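Local coordinates for uncharacterized protein (Bacteroides eggerthii DSM 20697, PDB 4ECO) that is of unknown function but, as a leucine-rich repeat protein, probably serves in binding other proteins, at residues Ser446-Ser454 with Leu469-Asp479; Ser536-Arg547 with Pro566-Asn576. All coordinates share one frame; numbering follows the deposited sequence.

Interaction 1: residues Ser446-Ser454 with Leu469-Asp479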
loop_
_atom_site.group_PDB
_atom_site.type_symbol
_atom_site.label_atom_id
_atom_site.label_comp_id
_atom_site.label_asym_id
_atom_site.label_seq_id
_atom_site.Cartn_x
_atom_site.Cartn_y
_atom_site.Cartn_z
ATOM N N SER A 446 22.270 5.576 15.472
ATOM C CA SER A 446 23.372 6.438 15.984
ATOM C C SER A 446 24.714 6.189 15.273
ATOM O O SER A 446 25.647 6.983 15.422
ATOM C CB SER A 446 23.576 6.232 17.480
ATOM O OG SER A 446 23.563 4.856 17.814
ATOM N N LYS A 447 24.801 5.075 14.534
ATOM C CA LYS A 447 25.949 4.617 13.765
ATOM C C LYS A 447 25.510 4.442 12.348
ATOM O O LYS A 447 24.467 3.836 12.118
ATOM C CB LYS A 447 26.512 3.299 14.351
ATOM C CG LYS A 447 27.084 3.410 15.760
ATOM C CD LYS A 447 28.302 4.339 15.842
ATOM C CE LYS A 447 28.793 4.450 17.257
ATOM N NZ LYS A 447 30.001 5.300 17.339
ATOM N N PHE A 448 26.270 4.982 11.387
ATOM C CA PHE A 448 25.914 4.908 9.967
ATOM C C PHE A 448 25.829 3.457 9.494
ATOM O O PHE A 448 26.751 2.688 9.759
ATOM C CB PHE A 448 26.904 5.689 9.109
ATOM C CG PHE A 448 26.487 5.815 7.658
ATOM C CD1 PHE A 448 25.574 6.782 7.261
ATOM C CD2 PHE A 448 27.024 4.982 6.688
ATOM C CE1 PHE A 448 25.197 6.898 5.927
ATOM C CE2 PHE A 448 26.636 5.093 5.358
ATOM C CZ PHE A 448 25.726 6.046 4.987
ATOM N N PRO A 449 24.741 3.074 8.783
ATOM C CA PRO A 449 24.609 1.664 8.335
ATOM C C PRO A 449 25.514 1.319 7.124
ATOM O O PRO A 449 25.039 1.064 6.012
ATOM C CB PRO A 449 23.116 1.541 7.991
ATOM C CG PRO A 449 22.692 2.940 7.627
ATOM C CD PRO A 449 23.568 3.893 8.401
ATOM N N LYS A 450 26.834 1.251 7.381
ATOM C CA LYS A 450 27.906 0.979 6.414
ATOM C C LYS A 450 27.703 -0.359 5.703
ATOM O O LYS A 450 28.006 -0.467 4.513
ATOM C CB LYS A 450 29.287 0.988 7.125
ATOM C CG LYS A 450 30.475 0.696 6.195
ATOM C CD LYS A 450 31.862 0.822 6.844
ATOM C CE LYS A 450 32.945 0.334 5.910
ATOM N NZ LYS A 450 34.301 0.750 6.344
ATOM N N GLU A 451 27.198 -1.368 6.429
ATOM C CA GLU A 451 26.988 -2.719 5.917
ATOM C C GLU A 451 26.013 -2.747 4.710
ATOM O O GLU A 451 26.007 -3.719 3.969
ATOM C CB GLU A 451 26.497 -3.650 7.029
ATOM C CG GLU A 451 27.478 -3.818 8.182
ATOM C CD GLU A 451 27.437 -2.822 9.331
ATOM O OE1 GLU A 451 26.666 -1.832 9.276
ATOM O OE2 GLU A 451 28.177 -3.061 10.314
ATOM N N LEU A 452 25.246 -1.679 4.472
ATOM C CA LEU A 452 24.372 -1.613 3.301
ATOM C C LEU A 452 25.204 -1.434 2.056
ATOM O O LEU A 452 24.921 -2.024 1.015
ATOM C CB LEU A 452 23.365 -0.449 3.430
ATOM C CG LEU A 452 22.166 -0.640 4.357
ATOM C CD1 LEU A 452 21.439 0.671 4.540
ATOM C CD2 LEU A 452 21.201 -1.684 3.804
ATOM N N PHE A 453 26.268 -0.631 2.195
ATOM C CA PHE A 453 27.188 -0.244 1.141
ATOM C C PHE A 453 28.315 -1.273 0.984
ATOM O O PHE A 453 28.639 -1.616 -0.160
ATOM C CB PHE A 453 27.738 1.171 1.435
ATOM C CG PHE A 453 26.605 2.178 1.507
ATOM C CD1 PHE A 453 26.022 2.683 0.345
ATOM C CD2 PHE A 453 26.039 2.530 2.732
ATOM C CE1 PHE A 453 24.927 3.553 0.411
ATOM C CE2 PHE A 453 24.937 3.392 2.792
ATOM C CZ PHE A 453 24.388 3.894 1.637
ATOM N N SER A 454 28.881 -1.802 2.092
ATOM C CA SER A 454 29.953 -2.800 1.984
ATOM C C SER A 454 29.453 -4.090 1.299
ATOM O O SER A 454 30.221 -4.721 0.594
ATOM C CB SER A 454 30.592 -3.114 3.339
ATOM O OG SER A 454 29.732 -3.780 4.242
ATOM N N LEU A 469 22.248 10.205 14.498
ATOM C CA LEU A 469 23.596 10.398 13.966
ATOM C C LEU A 469 24.192 11.719 14.464
ATOM O O LEU A 469 23.477 12.720 14.571
ATOM C CB LEU A 469 23.587 10.340 12.434
ATOM C CG LEU A 469 23.098 9.013 11.847
ATOM C CD1 LEU A 469 22.566 9.198 10.448
ATOM C CD2 LEU A 469 24.163 7.919 11.910
ATOM N N THR A 470 25.475 11.676 14.865
ATOM C CA THR A 470 26.240 12.830 15.360
ATOM C C THR A 470 27.391 13.120 14.401
ATOM O O THR A 470 27.864 14.262 14.334
ATOM C CB THR A 470 26.729 12.608 16.785
ATOM O OG1 THR A 470 27.294 11.299 16.897
ATOM C CG2 THR A 470 25.620 12.767 17.797
ATOM N N GLU A 471 27.828 12.088 13.645
ATOM C CA GLU A 471 28.856 12.223 12.616
ATOM C C GLU A 471 28.921 10.966 11.730
ATOM O O GLU A 471 28.629 9.856 12.195
ATOM C CB GLU A 471 30.251 12.555 13.188
ATOM C CG GLU A 471 30.848 11.525 14.125
ATOM C CD GLU A 471 32.174 11.957 14.707
ATOM O OE1 GLU A 471 33.104 12.267 13.923
ATOM O OE2 GLU A 471 32.278 11.966 15.955
ATOM N N ILE A 472 29.259 11.180 10.430
ATOM C CA ILE A 472 29.473 10.147 9.414
ATOM C C ILE A 472 30.997 10.160 9.206
ATOM O O ILE A 472 31.511 10.952 8.399
ATOM C CB ILE A 472 28.647 10.304 8.090
ATOM C CG1 ILE A 472 27.227 10.923 8.264
ATOM C CG2 ILE A 472 28.653 9.017 7.281
ATOM C CD1 ILE A 472 26.146 10.095 8.840
ATOM N N PRO A 473 31.742 9.371 10.024
ATOM C CA PRO A 473 33.210 9.429 9.975
ATOM C C PRO A 473 33.844 8.825 8.716
ATOM O O PRO A 473 33.171 8.266 7.843
ATOM C CB PRO A 473 33.622 8.627 11.203
ATOM C CG PRO A 473 32.513 7.676 11.419
ATOM C CD PRO A 473 31.282 8.427 11.062
ATOM N N LYS A 474 35.180 8.968 8.670
ATOM C CA LYS A 474 36.154 8.601 7.653
ATOM C C LYS A 474 35.677 7.422 6.791
ATOM O O LYS A 474 35.388 7.668 5.629
ATOM C CB LYS A 474 37.538 8.298 8.299
ATOM C CG LYS A 474 38.659 8.048 7.299
ATOM C CD LYS A 474 40.061 8.434 7.796
ATOM C CE LYS A 474 40.801 7.323 8.493
ATOM N NZ LYS A 474 42.277 7.476 8.359
ATOM N N ASN A 475 35.592 6.186 7.302
ATOM C CA ASN A 475 35.215 5.116 6.388
ATOM C C ASN A 475 33.804 4.602 6.684
ATOM O O ASN A 475 33.620 3.602 7.387
ATOM C CB ASN A 475 36.246 4.005 6.445
ATOM C CG ASN A 475 37.564 4.410 5.853
ATOM O OD1 ASN A 475 37.662 4.760 4.676
ATOM N ND2 ASN A 475 38.604 4.357 6.660
ATOM N N SER A 476 32.806 5.317 6.145
ATOM C CA SER A 476 31.404 4.990 6.329
ATOM C C SER A 476 30.765 4.532 5.025
ATOM O O SER A 476 29.833 3.732 5.065
ATOM C CB SER A 476 30.648 6.186 6.891
ATOM O OG SER A 476 31.058 6.511 8.211
ATOM N N LEU A 477 31.253 5.034 3.875
ATOM C CA LEU A 477 30.727 4.679 2.551
ATOM C C LEU A 477 31.784 3.944 1.715
ATOM O O LEU A 477 31.544 3.570 0.552
ATOM C CB LEU A 477 30.250 5.933 1.822
ATOM C CG LEU A 477 29.024 6.578 2.409
ATOM C CD1 LEU A 477 28.994 8.044 2.087
ATOM C CD2 LEU A 477 27.774 5.888 1.922
ATOM N N LYS A 478 32.954 3.736 2.327
ATOM C CA LYS A 478 34.082 3.062 1.706
ATOM C C LYS A 478 34.996 2.458 2.784
ATOM O O LYS A 478 34.788 2.698 3.982
ATOM C CB LYS A 478 34.859 4.046 0.797
ATOM C CG LYS A 478 35.599 5.192 1.507
ATOM C CD LYS A 478 36.773 5.643 0.623
ATOM C CE LYS A 478 37.788 6.541 1.285
ATOM N NZ LYS A 478 38.696 5.840 2.240
ATOM N N ASP A 479 35.968 1.629 2.340
ATOM C CA ASP A 479 37.078 1.096 3.146
ATOM C C ASP A 479 38.270 2.015 2.876
ATOM O O ASP A 479 38.288 2.673 1.838
ATOM C CB ASP A 479 37.371 -0.393 2.840
ATOM C CG ASP A 479 36.381 -1.414 3.408
ATOM O OD1 ASP A 479 35.571 -1.042 4.298
ATOM O OD2 ASP A 479 36.443 -2.587 2.993
#

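Interaction 2: residues Ser536-Arg547 with Pro566-Asn576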
loop_
_atom_site.group_PDB
_atom_site.type_symbol
_atom_site.label_atom_id
_atom_site.label_comp_id
_atom_site.label_asym_id
_atom_site.label_seq_id
_atom_site.Cartn_x
_atom_site.Cartn_y
_atom_site.Cartn_z
ATOM N N SER A 536 30.286 17.225 -9.360
ATOM C CA SER A 536 29.997 18.022 -10.540
ATOM C C SER A 536 28.527 17.864 -10.948
ATOM O O SER A 536 28.061 18.602 -11.807
ATOM C CB SER A 536 30.909 17.609 -11.688
ATOM O OG SER A 536 30.535 16.348 -12.215
ATOM N N THR A 537 27.801 16.899 -10.335
ATOM C CA THR A 537 26.400 16.559 -10.652
ATOM C C THR A 537 25.374 17.111 -9.642
ATOM O O THR A 537 24.183 17.154 -9.968
ATOM C CB THR A 537 26.232 15.037 -10.724
ATOM O OG1 THR A 537 26.776 14.473 -9.539
ATOM C CG2 THR A 537 26.925 14.430 -11.914
ATOM N N LEU A 538 25.835 17.537 -8.440
ATOM C CA LEU A 538 25.006 18.060 -7.343
ATOM C C LEU A 538 24.121 19.185 -7.809
ATOM O O LEU A 538 24.624 20.191 -8.289
ATOM C CB LEU A 538 25.883 18.543 -6.173
ATOM C CG LEU A 538 25.159 19.032 -4.942
ATOM C CD1 LEU A 538 24.585 17.871 -4.132
ATOM C CD2 LEU A 538 26.074 19.834 -4.094
ATOM N N LYS A 539 22.796 18.992 -7.661
ATOM C CA LYS A 539 21.740 19.915 -8.047
ATOM C C LYS A 539 21.160 20.678 -6.846
ATOM O O LYS A 539 20.786 21.842 -7.002
ATOM C CB LYS A 539 20.612 19.151 -8.756
ATOM C CG LYS A 539 20.432 19.504 -10.229
ATOM C CD LYS A 539 19.122 18.942 -10.775
ATOM C CE LYS A 539 19.235 17.490 -11.165
ATOM N NZ LYS A 539 17.911 16.819 -11.206
ATOM N N GLY A 540 21.066 20.027 -5.685
ATOM C CA GLY A 540 20.508 20.654 -4.488
ATOM C C GLY A 540 21.198 20.353 -3.173
ATOM O O GLY A 540 21.597 19.216 -2.915
ATOM N N PHE A 541 21.284 21.377 -2.312
ATOM C CA PHE A 541 21.919 21.329 -0.999
ATOM C C PHE A 541 21.058 22.045 0.039
ATOM O O PHE A 541 20.662 23.195 -0.179
ATOM C CB PHE A 541 23.322 21.978 -1.066
ATOM C CG PHE A 541 24.227 21.624 0.081
ATOM C CD1 PHE A 541 24.172 22.332 1.278
ATOM C CD2 PHE A 541 25.126 20.568 -0.025
ATOM C CE1 PHE A 541 24.999 21.984 2.358
ATOM C CE2 PHE A 541 25.959 20.221 1.051
ATOM C CZ PHE A 541 25.903 20.940 2.231
ATOM N N GLY A 542 20.786 21.362 1.148
ATOM C CA GLY A 542 19.993 21.881 2.254
ATOM C C GLY A 542 20.777 21.845 3.549
ATOM O O GLY A 542 21.353 20.805 3.900
ATOM N N ILE A 543 20.844 22.998 4.240
ATOM C CA ILE A 543 21.575 23.122 5.494
ATOM C C ILE A 543 20.828 24.151 6.377
ATOM O O ILE A 543 21.433 24.883 7.156
ATOM C CB ILE A 543 23.106 23.431 5.273
ATOM C CG1 ILE A 543 23.980 23.147 6.524
ATOM C CG2 ILE A 543 23.434 24.776 4.556
ATOM C CD1 ILE A 543 24.875 22.042 6.344
ATOM N N ARG A 544 19.491 24.159 6.259
ATOM C CA ARG A 544 18.602 25.011 7.045
ATOM C C ARG A 544 18.623 24.646 8.539
ATOM O O ARG A 544 18.955 23.510 8.894
ATOM C CB ARG A 544 17.168 24.886 6.523
ATOM C CG ARG A 544 16.773 25.842 5.401
ATOM C CD ARG A 544 15.265 25.805 5.128
ATOM N NE ARG A 544 14.492 25.941 6.369
ATOM C CZ ARG A 544 14.070 27.088 6.885
ATOM N NH1 ARG A 544 14.291 28.230 6.249
ATOM N NH2 ARG A 544 13.411 27.102 8.029
ATOM N N ASN A 545 18.229 25.622 9.397
ATOM C CA ASN A 545 18.039 25.534 10.857
ATOM C C ASN A 545 19.108 24.698 11.606
ATOM O O ASN A 545 18.774 23.753 12.326
ATOM C CB ASN A 545 16.649 24.961 11.187
ATOM C CG ASN A 545 15.494 25.800 10.714
ATOM O OD1 ASN A 545 15.156 25.824 9.534
ATOM N ND2 ASN A 545 14.850 26.496 11.626
ATOM N N GLN A 546 20.384 25.086 11.513
ATOM C CA GLN A 546 21.439 24.389 12.265
ATOM C C GLN A 546 21.432 24.878 13.725
ATOM O O GLN A 546 21.544 26.078 13.978
ATOM C CB GLN A 546 22.831 24.570 11.633
ATOM C CG GLN A 546 22.948 24.056 10.209
ATOM C CD GLN A 546 22.624 22.603 10.078
ATOM O OE1 GLN A 546 23.371 21.741 10.517
ATOM N NE2 GLN A 546 21.520 22.307 9.432
ATOM N N ARG A 547 21.249 23.956 14.669
ATOM C CA ARG A 547 21.155 24.265 16.104
ATOM C C ARG A 547 21.930 23.276 16.982
ATOM O O ARG A 547 22.048 22.102 16.615
ATOM C CB ARG A 547 19.685 24.253 16.581
ATOM C CG ARG A 547 18.724 25.232 15.914
ATOM C CD ARG A 547 18.927 26.700 16.252
ATOM N NE ARG A 547 17.976 27.498 15.486
ATOM C CZ ARG A 547 18.165 27.870 14.227
ATOM N NH1 ARG A 547 19.305 27.586 13.609
ATOM N NH2 ARG A 547 17.232 28.560 13.586
ATOM N N PRO A 566 29.006 23.343 -10.653
ATOM C CA PRO A 566 28.496 23.481 -12.030
ATOM C C PRO A 566 27.020 23.143 -12.193
ATOM O O PRO A 566 26.337 23.823 -12.959
ATOM C CB PRO A 566 29.370 22.509 -12.839
ATOM C CG PRO A 566 29.998 21.599 -11.829
ATOM C CD PRO A 566 30.158 22.415 -10.594
ATOM N N SER A 567 26.512 22.151 -11.448
ATOM C CA SER A 567 25.125 21.729 -11.596
ATOM C C SER A 567 24.195 22.288 -10.532
ATOM O O SER A 567 22.984 22.103 -10.685
ATOM C CB SER A 567 25.043 20.208 -11.560
ATOM O OG SER A 567 25.754 19.629 -12.638
ATOM N N LEU A 568 24.712 22.934 -9.464
ATOM C CA LEU A 568 23.862 23.389 -8.352
ATOM C C LEU A 568 22.873 24.464 -8.773
ATOM O O LEU A 568 23.288 25.501 -9.282
ATOM C CB LEU A 568 24.703 23.894 -7.172
ATOM C CG LEU A 568 23.952 24.109 -5.869
ATOM C CD1 LEU A 568 23.939 22.865 -5.033
ATOM C CD2 LEU A 568 24.548 25.237 -5.106
ATOM N N THR A 569 21.560 24.208 -8.557
ATOM C CA THR A 569 20.495 25.160 -8.902
ATOM C C THR A 569 19.632 25.521 -7.669
ATOM O O THR A 569 18.906 26.515 -7.719
ATOM C CB THR A 569 19.614 24.672 -10.055
ATOM O OG1 THR A 569 18.951 23.463 -9.716
ATOM C CG2 THR A 569 20.373 24.539 -11.360
ATOM N N GLN A 570 19.786 24.809 -6.551
ATOM C CA GLN A 570 19.009 25.130 -5.369
ATOM C C GLN A 570 19.857 25.005 -4.098
ATOM O O GLN A 570 20.393 23.929 -3.804
ATOM C CB GLN A 570 17.756 24.227 -5.291
ATOM C CG GLN A 570 16.859 24.499 -4.078
ATOM C CD GLN A 570 15.498 23.861 -4.126
ATOM O OE1 GLN A 570 14.793 23.834 -3.125
ATOM N NE2 GLN A 570 15.090 23.329 -5.275
ATOM N N LEU A 571 19.927 26.102 -3.323
ATOM C CA LEU A 571 20.630 26.156 -2.051
ATOM C C LEU A 571 19.717 26.679 -0.976
ATOM O O LEU A 571 19.238 27.807 -1.060
ATOM C CB LEU A 571 21.910 27.005 -2.112
ATOM C CG LEU A 571 22.607 27.260 -0.764
ATOM C CD1 LEU A 571 23.160 25.966 -0.138
ATOM C CD2 LEU A 571 23.688 28.301 -0.907
ATOM N N GLN A 572 19.532 25.873 0.071
ATOM C CA GLN A 572 18.728 26.237 1.226
ATOM C C GLN A 572 19.631 26.391 2.420
ATOM O O GLN A 572 20.162 25.398 2.901
ATOM C CB GLN A 572 17.656 25.185 1.481
ATOM C CG GLN A 572 16.669 24.994 0.347
ATOM C CD GLN A 572 15.593 24.010 0.747
ATOM O OE1 GLN A 572 15.624 23.413 1.828
ATOM N NE2 GLN A 572 14.618 23.810 -0.124
ATOM N N ILE A 573 19.838 27.635 2.882
ATOM C CA ILE A 573 20.722 27.947 4.020
ATOM C C ILE A 573 19.990 28.886 5.020
ATOM O O ILE A 573 20.612 29.482 5.893
ATOM C CB ILE A 573 22.064 28.544 3.483
ATOM C CG1 ILE A 573 23.193 28.479 4.528
ATOM C CG2 ILE A 573 21.908 29.923 2.797
ATOM C CD1 ILE A 573 24.601 28.569 3.955
ATOM N N GLY A 574 18.672 28.958 4.905
ATOM C CA GLY A 574 17.855 29.783 5.776
ATOM C C GLY A 574 17.822 29.350 7.228
ATOM O O GLY A 574 18.128 28.198 7.551
ATOM N N SER A 575 17.430 30.295 8.116
ATOM C CA SER A 575 17.267 30.145 9.564
ATOM C C SER A 575 18.578 29.654 10.201
ATOM O O SER A 575 18.616 28.651 10.907
ATOM C CB SER A 575 16.091 29.227 9.891
ATOM O OG SER A 575 15.685 29.372 11.240
ATOM N N ASN A 576 19.655 30.377 9.921
ATOM C CA ASN A 576 20.986 30.131 10.477
ATOM C C ASN A 576 21.508 31.472 10.992
ATOM O O ASN A 576 20.701 32.361 11.296
ATOM C CB ASN A 576 21.932 29.481 9.427
ATOM C CG ASN A 576 21.675 28.019 9.155
ATOM O OD1 ASN A 576 21.791 27.166 10.025
ATOM N ND2 ASN A 576 21.399 27.681 7.918
HETATM O O HOH W 1 27.278 20.901 -8.871
HETATM O O HOH W 2 22.509 28.059 12.405
#

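Interaction 1: residues Ser446-Ser454 with Leu469-Asp479
The side chains of Phe448 and Leu477 cross at about a right angle, while Ile472 comes to the Phe448 ring obliquely. CG2 of Ile472 lies over one ring face of Phe448, 4.1 Å from its centroid and 25° off the normal, while CD of Pro449 lies over the rim of the opposite face. CZ of Phe448 meets CD2 of Leu477 at 3.7 Å. That same methyl lies over the centre of the Phe453 ring: Leu477 CD2 sits 3.7 Å from the Phe453 centroid and 3° off the normal, a CH-pi contact. These residues belong to the irregular outer segments that follow the short parallel strands of a leucine-rich repeat solenoid, and the apolar groups pack one coil against the next. Lys450 reaches across, its CG anti to the backbone N (chi1 179°) and the chain extended, and passes over Ser476 O. Lys450 NZ donates to Asn475 O and Lys478 O, standing above both carbonyl planes, and forms a salt bridge with Asp479 OD1 at 3.0 Å. A methionine here would probably leave Asp479 without its positive mate and both carbonyls without this donor. Asp506 receives the backbone N-H groups of Ser476 and Leu477.

Interaction 2: residues Ser536-Arg547 with Pro566-Asn576
Phe541 and Leu571 sit side by side, in register, on two parallel strands, 540-542 and 570-572, successive rungs of a leucine-rich repeat solenoid. The strand axes approach to 4.9 Å and diverge by only 2°. Gln572 N donates to Phe541 O at 2.9 Å, with an N-H...O angle of 172°, and Phe541 N and Ile543 N return bonds to Gln570 O and Gln572 O. The tight part is the apolar face. Leu538 with Leu568, Phe541 with Leu571 and Ile543 with Ile573 lie side by side, each pair pointing the same way. CG2 of Ile543 meets CG1 of Ile573 at 3.7 Å, whereas Phe541 CD1 and Leu571 CD1 stand at 4.0 Å. The ring of Phe541 also meets that of Phe528, which follows the neighbouring strand 517-519.

The other face is more polar and looser. Gly540 and Gly542 contribute no side chain there, and the partly exposed Gln570 and Gln572 are joined by a bond from Gln572 NE2 to Gln570 OE1; helix 160-168 approaches them. At the N-terminal edge, exposed Ser536 and Pro566 only brush, although Ser567 OG bonds to Ser536 O.

Beyond the strands, buried Asn576 fits the asparagine position of the leucine-rich repeat consensus (LxxLxLxxN): ND2 donates to Ile543 O and Ile573 O, and OD1 receives Gln546 N. Ser575 OG has its own partner in Asp596. Arg547, its CG anti to the carbonyl carbon and its chain folded at chi2 (-70°), brings its guanidinium end-on to the next coil, where NH1 and NH2 both donate to Ser575 O, each at 3.0 Å.

Followed from the N terminus, the chain first makes interaction 1, where 446-454 meets 469-479 after an excursion of 14 residues that includes strand 461-463. It then passes through strands 492-494 and 517-519 before interaction 2 pairs 536-547 with 566-576, closing an 18-residue loop without helix or strand. The two closures are in series, neither nested nor crossed, and their nearest atoms are about 10 Å apart, with centres about 22 Å apart. Each joins neighbouring coils of the solenoid at a different level: interaction 1 through the outer segments beyond strands 435-439 and 461-463, interaction 2 through the parallel strands themselves and the turns that flank them.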